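Local coordinates for protein lactate racemase (Thermoanaerobacterium thermosaccharolyticum, PDB 2YJG) that interconverts the D- and L-isomers of lactate, as a homodimeric enzyme that depends on a nickel-pincer nucleotide cofactor, at residues 42-47 with 246-252; 341-346 with 357-361; 6-10 with 315-319. One frame throughout, in Å; residues are numbered along the deposited sequence.

Contact 1 (42-47 with 246-252)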
ATOM      1  N   ILE A  42      15.124  12.803  19.059  1.00 21.01           N
ATOM      2  CA  ILE A  42      16.334  13.280  18.359  1.00 19.68           C
ATOM      3  C   ILE A  42      15.895  14.015  17.113  1.00 18.20           C
ATOM      4  O   ILE A  42      16.392  15.089  16.808  1.00 16.42           O
ATOM      5  CB  ILE A  42      17.261  12.107  18.011  1.00 19.40           C
ATOM      6  CG1 ILE A  42      17.932  11.591  19.271  1.00 21.20           C
ATOM      7  CG2 ILE A  42      18.282  12.538  17.011  1.00 20.18           C
ATOM      8  CD1 ILE A  42      18.712  10.388  19.033  1.00 20.96           C
ATOM      9  N   VAL A  43      14.942  13.420  16.388  1.00 18.13           N
ATOM     10  CA  VAL A  43      14.384  14.018  15.192  1.00 16.79           C
ATOM     11  C   VAL A  43      13.714  15.374  15.478  1.00 17.34           C
ATOM     12  O   VAL A  43      14.043  16.356  14.845  1.00 15.76           O
ATOM     13  CB  VAL A  43      13.424  13.060  14.429  1.00 17.02           C
ATOM     14  CG1 VAL A  43      12.846  13.760  13.210  1.00 16.66           C
ATOM     15  CG2 VAL A  43      14.171  11.798  14.039  1.00 17.76           C
ATOM     16  N   LYS A  44      12.827  15.449  16.470  1.00 18.46           N
ATOM     17  CA  LYS A  44      12.178  16.722  16.805  1.00 20.31           C
ATOM     18  C   LYS A  44      13.184  17.814  17.185  1.00 20.85           C
ATOM     19  O   LYS A  44      13.042  18.969  16.785  1.00 22.44           O
ATOM     20  CB  LYS A  44      11.188  16.546  17.951  1.00 21.31           C
ATOM     21  CG  LYS A  44       9.891  15.834  17.633  1.00 23.57           C
ATOM     22  CD  LYS A  44       8.842  16.834  17.132  1.00 29.87           C
ATOM     23  CE  LYS A  44       8.496  17.963  18.142  1.00 32.40           C
ATOM     24  NZ  LYS A  44       8.392  19.434  17.593  1.00 26.14           N
ATOM     25  N   ARG A  45      14.205  17.458  17.952  1.00 22.12           N
ATOM     26  CA  ARG A  45      15.258  18.415  18.293  1.00 23.11           C
ATOM     27  C   ARG A  45      15.846  19.041  17.038  1.00 21.72           C
ATOM     28  O   ARG A  45      16.004  20.258  16.964  1.00 21.41           O
ATOM     29  CB  ARG A  45      16.376  17.745  19.137  1.00 23.87           C
ATOM     30  CG  ARG A  45      17.517  18.665  19.598  1.00 27.83           C
ATOM     31  CD  ARG A  45      18.653  17.917  20.332  1.00 32.42           C
ATOM     32  NE  ARG A  45      19.325  16.951  19.462  1.00 38.23           N
ATOM     33  CZ  ARG A  45      20.381  16.198  19.787  1.00 41.36           C
ATOM     34  NH1 ARG A  45      20.961  16.297  20.983  1.00 42.96           N
ATOM     35  NH2 ARG A  45      20.874  15.343  18.881  1.00 41.39           N
ATOM     36  N   ALA A  46      16.180  18.205  16.055  1.00 20.13           N
ATOM     37  CA  ALA A  46      16.687  18.705  14.771  1.00 20.50           C
ATOM     38  C   ALA A  46      15.717  19.659  14.137  1.00 18.93           C
ATOM     39  O   ALA A  46      16.088  20.729  13.692  1.00 19.72           O
ATOM     40  CB  ALA A  46      16.944  17.542  13.790  1.00 19.32           C
ATOM     41  N   LEU A  47      14.469  19.214  13.997  1.00 19.89           N
ATOM     42  CA  LEU A  47      13.444  20.028  13.368  1.00 19.33           C
ATOM     43  C   LEU A  47      13.234  21.348  14.146  1.00 20.80           C
ATOM     44  O   LEU A  47      13.032  22.407  13.537  1.00 19.72           O
ATOM     45  CB  LEU A  47      12.127  19.262  13.254  1.00 19.82           C
ATOM     46  CG  LEU A  47      12.151  18.059  12.273  1.00 19.14           C
ATOM     47  CD1 LEU A  47      10.827  17.253  12.442  1.00 18.77           C
ATOM     48  CD2 LEU A  47      12.412  18.480  10.820  1.00 11.32           C
ATOM     49  N   LYS A 246      18.962   2.218  14.097  1.00 24.90           N
ATOM     50  CA  LYS A 246      18.471   3.180  15.086  1.00 24.51           C
ATOM     51  C   LYS A 246      19.048   4.584  14.869  1.00 23.02           C
ATOM     52  O   LYS A 246      20.265   4.752  14.646  1.00 22.50           O
ATOM     53  CB  LYS A 246      18.817   2.682  16.512  1.00 25.85           C
ATOM     54  CG  LYS A 246      18.329   3.557  17.629  1.00 28.46           C
ATOM     55  CD  LYS A 246      19.316   3.592  18.836  1.00 32.89           C
ATOM     56  CE  LYS A 246      18.920   4.737  19.838  1.00 33.66           C
ATOM     57  NZ  LYS A 246      19.489   6.142  19.649  1.00 29.37           N
ATOM     58  N   ILE A 247      18.175   5.596  14.916  1.00 21.47           N
ATOM     59  CA  ILE A 247      18.600   6.991  14.793  1.00 19.29           C
ATOM     60  C   ILE A 247      19.388   7.348  16.021  1.00 20.17           C
ATOM     61  O   ILE A 247      18.889   7.118  17.130  1.00 22.19           O
ATOM     62  CB  ILE A 247      17.395   7.971  14.651  1.00 19.35           C
ATOM     63  CG1 ILE A 247      16.682   7.696  13.320  1.00 17.84           C
ATOM     64  CG2 ILE A 247      17.840   9.438  14.749  1.00 17.99           C
ATOM     65  CD1 ILE A 247      15.291   8.388  13.181  1.00 19.83           C
ATOM     66  N   VAL A 248      20.601   7.868  15.822  1.00 19.18           N
ATOM     67  CA  VAL A 248      21.500   8.342  16.903  1.00 18.59           C
ATOM     68  C   VAL A 248      21.795   9.842  16.879  1.00 18.59           C
ATOM     69  O   VAL A 248      22.254  10.440  17.880  1.00 18.64           O
ATOM     70  CB  VAL A 248      22.799   7.516  16.962  1.00 19.03           C
ATOM     71  CG1 VAL A 248      22.494   6.086  17.277  1.00 18.23           C
ATOM     72  CG2 VAL A 248      23.583   7.637  15.655  1.00 20.59           C
ATOM     73  N   ASN A 249      21.515  10.486  15.758  1.00 17.56           N
ATOM     74  CA  ASN A 249      21.568  11.922  15.613  1.00 16.49           C
ATOM     75  C   ASN A 249      20.740  12.305  14.370  1.00 15.90           C
ATOM     76  O   ASN A 249      20.398  11.465  13.531  1.00 15.96           O
ATOM     77  CB  ASN A 249      23.021  12.410  15.455  1.00 18.12           C
ATOM     78  CG  ASN A 249      23.291  13.822  16.044  1.00 19.60           C
ATOM     79  OD1 ASN A 249      22.401  14.660  16.255  1.00 20.38           O
ATOM     80  ND2 ASN A 249      24.555  14.084  16.272  1.00 21.74           N
ATOM     81  N   ALA A 250      20.532  13.589  14.235  1.00 15.63           N
ATOM     82  CA  ALA A 250      19.721  14.179  13.195  1.00 15.78           C
ATOM     83  C   ALA A 250      20.030  15.643  13.006  1.00 16.56           C
ATOM     84  O   ALA A 250      20.334  16.378  13.996  1.00 17.30           O
ATOM     85  CB  ALA A 250      18.221  13.970  13.510  1.00 14.84           C
ATOM     86  N   PHE A 251      19.972  16.065  11.739  1.00 15.29           N
ATOM     87  CA  PHE A 251      20.345  17.387  11.279  1.00 16.25           C
ATOM     88  C   PHE A 251      19.293  17.853  10.279  1.00 17.47           C
ATOM     89  O   PHE A 251      18.991  17.133   9.338  1.00 17.82           O
ATOM     90  CB  PHE A 251      21.743  17.346  10.620  1.00 17.10           C
ATOM     91  CG  PHE A 251      22.773  16.757  11.496  1.00 15.96           C
ATOM     92  CD1 PHE A 251      22.904  15.393  11.599  1.00 17.09           C
ATOM     93  CD2 PHE A 251      23.586  17.589  12.332  1.00 17.93           C
ATOM     94  CE1 PHE A 251      23.834  14.810  12.478  1.00 18.75           C
ATOM     95  CE2 PHE A 251      24.507  17.006  13.174  1.00 20.14           C
ATOM     96  CZ  PHE A 251      24.629  15.607  13.247  1.00 16.83           C
ATOM     97  N   ALA A 252      18.811  19.082  10.451  1.00 15.97           N
ATOM     98  CA  ALA A 252      17.735  19.630   9.674  1.00 16.11           C
ATOM     99  C   ALA A 252      18.021  21.072   9.312  1.00 17.11           C
ATOM    100  O   ALA A 252      18.659  21.807  10.111  1.00 18.29           O
ATOM    101  CB  ALA A 252      16.416  19.517  10.469  1.00 15.60           C
TER
HETATM  102  O   HOH W   1      19.091  16.147  16.980  1.00 29.84           O
HETATM  103  O   HOH W   2      19.110  20.373  13.134  1.00 21.60           O
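Ala-46 and Ala-250 set the spacing where helix 39-48 lies on the edge strand 247-253: their CB atoms are 3.8 Å apart, and the axes of the two short segments approach to 6.8 Å at 24°. With side chains this small, the helix can settle almost onto the strand backbone. One turn earlier, the larger Ile-42 packs against the strand backbone. Its CG2, anti to the backbone N (CG1 at chi1 -73°), presses on the peptide after Asn-249, 3.6 Å from Asn-249 C, while CD1 reaches the carbonyl oxygens of Ile-247 and Val-248. Val-43 CG2 meets Ile-247 CD1 at 3.7 Å, the two side chains crossing at about a right angle, and at the far end Ala-252 CB sits 3.5 Å from Ala-46 O.

Two waters fill the polar margin. One accepts from Arg-45 NE (2.6 Å), lying in the guanidinium plane, and donates to Ile-42 O and Ala-250 O; the other accepts from Ala-252 N and lies 3.1 Å from Ala-46 O. Beside them Arg-45 NH2 lies 3.1 Å from Asn-249 OD1, at the guanidinium edge, the planes 50° apart. Farther out, Glu-39 takes the N-H of Ile-247, and a classic beta bulge at Val-248 and Asn-249 opposite Val-240 shapes the strand.

Mostly aliphatic groups thus meet directly, while water joins much of the polar margin, with Arg-45 and Asn-249 close at its rim.

Contact 2 (341-346 with 357-361)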
ATOM      1  N   VAL A 341      41.636  -2.755 -18.164  1.00 14.56           N
ATOM      2  CA  VAL A 341      40.326  -2.345 -17.741  1.00 14.20           C
ATOM      3  C   VAL A 341      40.269  -0.853 -17.566  1.00 13.71           C
ATOM      4  O   VAL A 341      39.366  -0.200 -18.134  1.00 15.42           O
ATOM      5  CB  VAL A 341      39.854  -3.068 -16.460  1.00 15.01           C
ATOM      6  CG1 VAL A 341      38.534  -2.401 -15.920  1.00 13.16           C
ATOM      7  CG2 VAL A 341      39.804  -4.622 -16.727  1.00 17.74           C
ATOM      8  N   MET A 342      41.245  -0.281 -16.840  1.00 13.30           N
ATOM      9  CA  MET A 342      41.313   1.118 -16.620  1.00 12.31           C
ATOM     10  C   MET A 342      41.412   1.894 -17.937  1.00 14.35           C
ATOM     11  O   MET A 342      40.696   2.852 -18.163  1.00 14.18           O
ATOM     12  CB  MET A 342      42.488   1.421 -15.742  1.00 13.26           C
ATOM     13  CG  MET A 342      42.708   2.834 -15.361  1.00 13.01           C
ATOM     14  SD  MET A 342      41.360   3.640 -14.507  1.00 14.08           S
ATOM     15  CE  MET A 342      41.667   2.940 -12.806  1.00 16.78           C
ATOM     16  N   ASN A 343      42.273   1.438 -18.830  1.00 14.17           N
ATOM     17  CA  ASN A 343      42.499   2.163 -20.067  1.00 15.12           C
ATOM     18  C   ASN A 343      41.210   2.232 -20.917  1.00 14.31           C
ATOM     19  O   ASN A 343      40.887   3.300 -21.457  1.00 15.93           O
ATOM     20  CB  ASN A 343      43.570   1.479 -20.883  1.00 15.24           C
ATOM     21  CG  ASN A 343      44.936   1.596 -20.268  1.00 17.97           C
ATOM     22  OD1 ASN A 343      45.197   2.505 -19.454  1.00 18.60           O
ATOM     23  ND2 ASN A 343      45.842   0.723 -20.686  1.00 22.39           N
ATOM     24  N   LYS A 344      40.520   1.131 -20.978  1.00 14.43           N
ATOM     25  CA  LYS A 344      39.213   1.057 -21.637  1.00 15.22           C
ATOM     26  C   LYS A 344      38.231   1.990 -21.022  1.00 14.80           C
ATOM     27  O   LYS A 344      37.550   2.716 -21.740  1.00 15.56           O
ATOM     28  CB  LYS A 344      38.662  -0.359 -21.634  1.00 15.38           C
ATOM     29  CG  LYS A 344      39.500  -1.394 -22.411  1.00 17.88           C
ATOM     30  CD  LYS A 344      38.937  -2.782 -22.249  1.00 16.58           C
ATOM     31  CE  LYS A 344      39.691  -3.825 -23.083  1.00 19.20           C
ATOM     32  NZ  LYS A 344      39.085  -5.161 -22.817  1.00 16.11           N
ATOM     33  N   ILE A 345      38.104   1.984 -19.690  1.00 13.70           N
ATOM     34  CA  ILE A 345      37.102   2.822 -19.086  1.00 12.48           C
ATOM     35  C   ILE A 345      37.414   4.345 -19.195  1.00 13.05           C
ATOM     36  O   ILE A 345      36.518   5.192 -19.398  1.00 12.26           O
ATOM     37  CB  ILE A 345      36.775   2.365 -17.643  1.00 11.87           C
ATOM     38  CG1 ILE A 345      36.096   0.986 -17.691  1.00 13.56           C
ATOM     39  CG2 ILE A 345      35.827   3.403 -17.031  1.00 12.49           C
ATOM     40  CD1 ILE A 345      35.978   0.229 -16.278  1.00 13.31           C
ATOM     41  N   LEU A 346      38.670   4.695 -19.033  1.00 12.01           N
ATOM     42  CA  LEU A 346      39.077   6.069 -19.172  1.00 13.50           C
ATOM     43  C   LEU A 346      38.879   6.580 -20.600  1.00 14.05           C
ATOM     44  O   LEU A 346      38.812   7.785 -20.777  1.00 14.55           O
ATOM     45  CB  LEU A 346      40.557   6.254 -18.826  1.00 13.62           C
ATOM     46  CG  LEU A 346      40.898   6.159 -17.333  1.00 14.97           C
ATOM     47  CD1 LEU A 346      42.396   6.339 -17.097  1.00 16.40           C
ATOM     48  CD2 LEU A 346      40.089   7.168 -16.599  1.00 15.64           C
ATOM     49  N   GLN A 357      30.123   0.737 -14.795  1.00 12.64           N
ATOM     50  CA  GLN A 357      31.484   0.994 -15.242  1.00 12.64           C
ATOM     51  C   GLN A 357      32.347   1.618 -14.122  1.00 10.78           C
ATOM     52  O   GLN A 357      33.540   1.331 -14.011  1.00 11.89           O
ATOM     53  CB  GLN A 357      31.494   1.841 -16.527  1.00 13.01           C
ATOM     54  CG  GLN A 357      31.393   3.291 -16.389  1.00 14.60           C
ATOM     55  CD  GLN A 357      31.806   4.038 -17.696  1.00 15.29           C
ATOM     56  OE1 GLN A 357      31.386   3.646 -18.812  1.00 13.39           O
ATOM     57  NE2 GLN A 357      32.571   5.125 -17.546  1.00 11.15           N
ATOM     58  N   TRP A 358      31.735   2.469 -13.315  1.00 10.19           N
ATOM     59  CA  TRP A 358      32.458   3.203 -12.292  1.00 11.64           C
ATOM     60  C   TRP A 358      33.008   2.250 -11.188  1.00 11.66           C
ATOM     61  O   TRP A 358      34.049   2.496 -10.583  1.00 10.82           O
ATOM     62  CB  TRP A 358      31.567   4.293 -11.727  1.00 11.15           C
ATOM     63  CG  TRP A 358      30.242   3.832 -11.219  1.00 11.37           C
ATOM     64  CD1 TRP A 358      29.945   3.426  -9.968  1.00 12.85           C
ATOM     65  CD2 TRP A 358      29.039   3.724 -11.978  1.00 13.03           C
ATOM     66  NE1 TRP A 358      28.619   3.062  -9.875  1.00 13.36           N
ATOM     67  CE2 TRP A 358      28.044   3.240 -11.114  1.00 12.72           C
ATOM     68  CE3 TRP A 358      28.719   3.960 -13.303  1.00 12.02           C
ATOM     69  CZ2 TRP A 358      26.722   3.003 -11.538  1.00 16.47           C
ATOM     70  CZ3 TRP A 358      27.425   3.797 -13.708  1.00 13.29           C
ATOM     71  CH2 TRP A 358      26.426   3.328 -12.833  1.00 16.55           C
ATOM     72  N   GLU A 359      32.231   1.210 -10.899  1.00 12.76           N
ATOM     73  CA  GLU A 359      32.596   0.201  -9.872  1.00 13.81           C
ATOM     74  C   GLU A 359      33.775  -0.569 -10.401  1.00 11.98           C
ATOM     75  O   GLU A 359      34.735  -0.914  -9.650  1.00 12.65           O
ATOM     76  CB  GLU A 359      31.416  -0.755  -9.621  1.00 13.72           C
ATOM     77  CG  GLU A 359      31.282  -1.383  -8.239  1.00 15.46           C
ATOM     78  CD  GLU A 359      30.896  -0.406  -7.153  1.00 16.33           C
ATOM     79  OE1 GLU A 359      30.665   0.789  -7.486  1.00 12.20           O
ATOM     80  OE2 GLU A 359      30.784  -0.813  -5.935  1.00 15.98           O
ATOM     81  N   ALA A 360      33.754  -0.926 -11.697  1.00 11.42           N
ATOM     82  CA  ALA A 360      34.907  -1.570 -12.310  1.00 10.58           C
ATOM     83  C   ALA A 360      36.156  -0.665 -12.343  1.00 11.48           C
ATOM     84  O   ALA A 360      37.295  -1.135 -12.163  1.00  9.80           O
ATOM     85  CB  ALA A 360      34.614  -2.128 -13.786  1.00 10.52           C
ATOM     86  N   GLN A 361      35.941   0.622 -12.609  1.00 10.63           N
ATOM     87  CA  GLN A 361      37.029   1.558 -12.706  1.00  9.38           C
ATOM     88  C   GLN A 361      37.741   1.627 -11.347  1.00  9.94           C
ATOM     89  O   GLN A 361      38.987   1.569 -11.236  1.00  9.53           O
ATOM     90  CB  GLN A 361      36.456   2.925 -13.082  1.00  9.79           C
ATOM     91  CG  GLN A 361      37.545   3.958 -13.347  1.00 11.57           C
ATOM     92  CD  GLN A 361      37.009   5.318 -13.757  1.00 14.05           C
ATOM     93  OE1 GLN A 361      35.826   5.464 -14.099  1.00 12.01           O
ATOM     94  NE2 GLN A 361      37.890   6.324 -13.737  1.00 10.88           N
TER
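Gln-357 opens the contact by offering both ends of itself to Ile-345: its carbonyl O lies 3.5 Å from Ile-345 CD1, and its amide NE2 comes to 3.7 Å from Ile-345 CG2. With chi1 at 84°, CG stands between the backbone N and the carbonyl carbon, and the extended chain beyond it runs antiparallel to the isoleucine side chain. The amide is held from its other atom, OE1 accepting a hydrogen bond from Leu-354 N in the preceding loop. Trp-358 and Glu-359 turn to the other side of the helix, where the indole meets the ring of His-200, the probable nickel ligand of the cofactor.

Ala-360 brings the chain back to the interface. Its CB receives Ile-345 CD1 at 3.7 Å, with Val-341 CG1 more loosely placed beside it, and Trp-331 and Phe-332 of helix 326-333 pack against the same alanine. Gln-361 then covers another flank of Ile-345. CG anti to the backbone N (chi1 -174°) and an extended chain carry its amide obliquely across the isoleucine, OE1 ending 3.6 Å from Ile-345 CG2. NE2 rests 3.7 Å from Leu-346 CD2 and donates to Ser-202 O. Met-342 folds its thioether over the start of this glutamine, placing CE 3.4 Å from Gln-361 O and SD 4.0 Å from Gln-361 CG.

Two helix segments at 141° thus meet through van der Waals contact, one isoleucine lying between two glutamines, each with one amide atom bonded outside the interface.

Contact 3 (6-10 with 315-319)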
ATOM      1  N   ILE A   6      35.444 -10.355  12.575  1.00 20.04           N
ATOM      2  CA  ILE A   6      35.288  -9.754  11.214  1.00 20.59           C
ATOM      3  C   ILE A   6      33.904 -10.143  10.662  1.00 19.97           C
ATOM      4  O   ILE A   6      33.616 -11.332  10.508  1.00 22.70           O
ATOM      5  CB  ILE A   6      36.392 -10.321  10.320  1.00 20.20           C
ATOM      6  CG1 ILE A   6      37.769  -9.961  10.935  1.00 21.57           C
ATOM      7  CG2 ILE A   6      36.325  -9.880   8.875  1.00 19.76           C
ATOM      8  CD1 ILE A   6      38.134  -8.536  10.873  1.00 18.28           C
ATOM      9  N   PRO A   7      33.038  -9.172  10.439  1.00 18.52           N
ATOM     10  CA  PRO A   7      31.687  -9.296   9.928  1.00 18.47           C
ATOM     11  C   PRO A   7      31.738 -10.001   8.597  1.00 17.09           C
ATOM     12  O   PRO A   7      32.628  -9.741   7.803  1.00 15.00           O
ATOM     13  CB  PRO A   7      31.264  -7.865   9.740  1.00 20.59           C
ATOM     14  CG  PRO A   7      32.178  -7.087  10.553  1.00 19.96           C
ATOM     15  CD  PRO A   7      33.352  -7.800  10.838  1.00 18.38           C
ATOM     16  N   TYR A   8      30.821 -10.926   8.381  1.00 16.10           N
ATOM     17  CA  TYR A   8      30.873 -11.830   7.215  1.00 15.76           C
ATOM     18  C   TYR A   8      29.532 -12.515   7.123  1.00 15.80           C
ATOM     19  O   TYR A   8      29.161 -13.309   8.014  1.00 14.87           O
ATOM     20  CB  TYR A   8      31.983 -12.882   7.380  1.00 15.38           C
ATOM     21  CG  TYR A   8      32.138 -13.812   6.188  1.00 16.04           C
ATOM     22  CD1 TYR A   8      31.394 -14.986   6.067  1.00 15.13           C
ATOM     23  CD2 TYR A   8      32.993 -13.488   5.145  1.00 15.98           C
ATOM     24  CE1 TYR A   8      31.493 -15.794   4.912  1.00 17.44           C
ATOM     25  CE2 TYR A   8      33.122 -14.316   4.009  1.00 14.23           C
ATOM     26  CZ  TYR A   8      32.408 -15.486   3.922  1.00 17.31           C
ATOM     27  OH  TYR A   8      32.547 -16.306   2.797  1.00 16.90           O
ATOM     28  N   GLY A   9      28.788 -12.188   6.074  1.00 15.29           N
ATOM     29  CA  GLY A   9      27.524 -12.769   5.853  1.00 15.49           C
ATOM     30  C   GLY A   9      26.663 -12.521   7.065  1.00 17.40           C
ATOM     31  O   GLY A   9      26.598 -11.389   7.536  1.00 15.77           O
ATOM     32  N   LYS A  10      25.974 -13.562   7.514  1.00 17.18           N
ATOM     33  CA  LYS A  10      25.116 -13.459   8.653  1.00 20.66           C
ATOM     34  C   LYS A  10      25.786 -13.826   9.976  1.00 22.67           C
ATOM     35  O   LYS A  10      25.117 -13.944  11.006  1.00 23.84           O
ATOM     36  CB  LYS A  10      23.837 -14.276   8.416  1.00 21.78           C
ATOM     37  CG  LYS A  10      22.902 -13.618   7.430  1.00 26.03           C
ATOM     38  CD  LYS A  10      21.472 -14.105   7.572  1.00 29.04           C
ATOM     39  CE  LYS A  10      20.521 -13.447   6.491  1.00 31.39           C
ATOM     40  NZ  LYS A  10      19.340 -14.334   6.109  1.00 30.72           N
ATOM     41  N   ILE A 315      40.127  -9.088   2.053  1.00 12.18           N
ATOM     42  CA  ILE A 315      38.786  -8.645   2.338  1.00 12.01           C
ATOM     43  C   ILE A 315      37.859  -9.865   2.536  1.00 13.07           C
ATOM     44  O   ILE A 315      37.782 -10.735   1.674  1.00 12.44           O
ATOM     45  CB  ILE A 315      38.195  -7.681   1.245  1.00 12.79           C
ATOM     46  CG1 ILE A 315      36.868  -7.189   1.774  1.00 12.92           C
ATOM     47  CG2 ILE A 315      38.018  -8.334  -0.092  1.00 11.36           C
ATOM     48  CD1 ILE A 315      36.277  -5.934   1.257  1.00 11.01           C
ATOM     49  N   ALA A 316      37.142  -9.884   3.659  1.00 12.78           N
ATOM     50  CA  ALA A 316      36.171 -10.904   3.894  1.00 12.90           C
ATOM     51  C   ALA A 316      34.838 -10.345   3.511  1.00 11.61           C
ATOM     52  O   ALA A 316      34.415  -9.361   4.068  1.00 12.85           O
ATOM     53  CB  ALA A 316      36.174 -11.366   5.356  1.00 14.35           C
ATOM     54  N   ALA A 317      34.204 -10.997   2.528  1.00 10.79           N
ATOM     55  CA  ALA A 317      32.920 -10.586   1.923  1.00 11.36           C
ATOM     56  C   ALA A 317      32.244 -11.867   1.375  1.00 11.93           C
ATOM     57  O   ALA A 317      32.741 -12.507   0.457  1.00 13.50           O
ATOM     58  CB  ALA A 317      33.140  -9.532   0.790  1.00  9.98           C
ATOM     59  N   GLU A 318      31.157 -12.288   2.004  1.00 13.47           N
ATOM     60  CA  GLU A 318      30.518 -13.578   1.648  1.00 13.01           C
ATOM     61  C   GLU A 318      30.081 -13.570   0.205  1.00 12.06           C
ATOM     62  O   GLU A 318      30.259 -14.554  -0.517  1.00 10.74           O
ATOM     63  CB  GLU A 318      29.320 -13.793   2.553  1.00 13.02           C
ATOM     64  CG  GLU A 318      28.542 -15.031   2.238  1.00 10.89           C
ATOM     65  CD  GLU A 318      27.341 -15.238   3.097  1.00 15.75           C
ATOM     66  OE1 GLU A 318      26.448 -14.353   3.141  1.00 14.96           O
ATOM     67  OE2 GLU A 318      27.274 -16.336   3.716  1.00 17.66           O
ATOM     68  N   CYS A 319      29.542 -12.431  -0.247  1.00 12.19           N
ATOM     69  CA  CYS A 319      29.107 -12.297  -1.642  1.00 13.43           C
ATOM     70  C   CYS A 319      28.142 -13.395  -2.055  1.00 13.52           C
ATOM     71  O   CYS A 319      28.296 -14.018  -3.094  1.00 12.89           O
ATOM     72  CB  CYS A 319      30.291 -12.218  -2.624  1.00 13.71           C
ATOM     73  SG  CYS A 319      31.400 -10.787  -2.276  1.00 13.92           S
TER
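Tyr-8 lays one face of its ring over Glu-318 CB, a CH-pi contact of 3.9 Å from that carbon to the ring centroid and 20° off the normal. The ring reaches this place because CG is anti to the backbone N (chi1 -177°); CE2 then comes 3.5 Å from Glu-318 N, and Ala-316 CB touches the ring edge at CD2. Ile-6 CG2 closes the buried end, 3.8 Å from the same Ala-316 CB. An alanine in place of the tyrosine would probably leave Glu-318 CB without its aromatic cover and open a gap beside Ala-316. Packing is equally tight where Glu-318 extends across Gly-9, its OE1 3.3 Å from Gly-9 CA: the positive phi suits glycine, and a side chain would collide with the carboxylate. Asp-290 OD2 ties the two segments indirectly, accepting from both Gly-9 N and Glu-318 N.

The loose, solvent side is that of Lys-10, which is exposed, barely touches 315-319 and leads away to a cation-pi contact with Tyr-287.

The arrangement joins the N-terminal beta hairpin, strands 3-8 and 11-16, to the C-terminal end of strand 311-316 in the parallel sheet of an alpha/beta domain.

In the fold
Contact 1 packs a helix on the outermost strand of the mixed sheet in one lobe, whereas contacts 2 and 3 belong to the lobe with the parallel sheet; the centres of contacts 1 and 2 are about 39 Å apart, on opposite sides of the chain's centre. Contact 3 closes a loop of about 300 residues that encloses contact 1, and contact 2 follows later. None touches another, contacts 2 and 3 coming nearest, at about 10 Å between atoms. Contact 2 lies closest to the probable nickel site, Gln-357 being about 6 Å from His-200 between side chains. Ala-317 in contact 3 is about 8 Å, between side chains, from Gln-295, which probably binds substrate; contact 1 is remote from both.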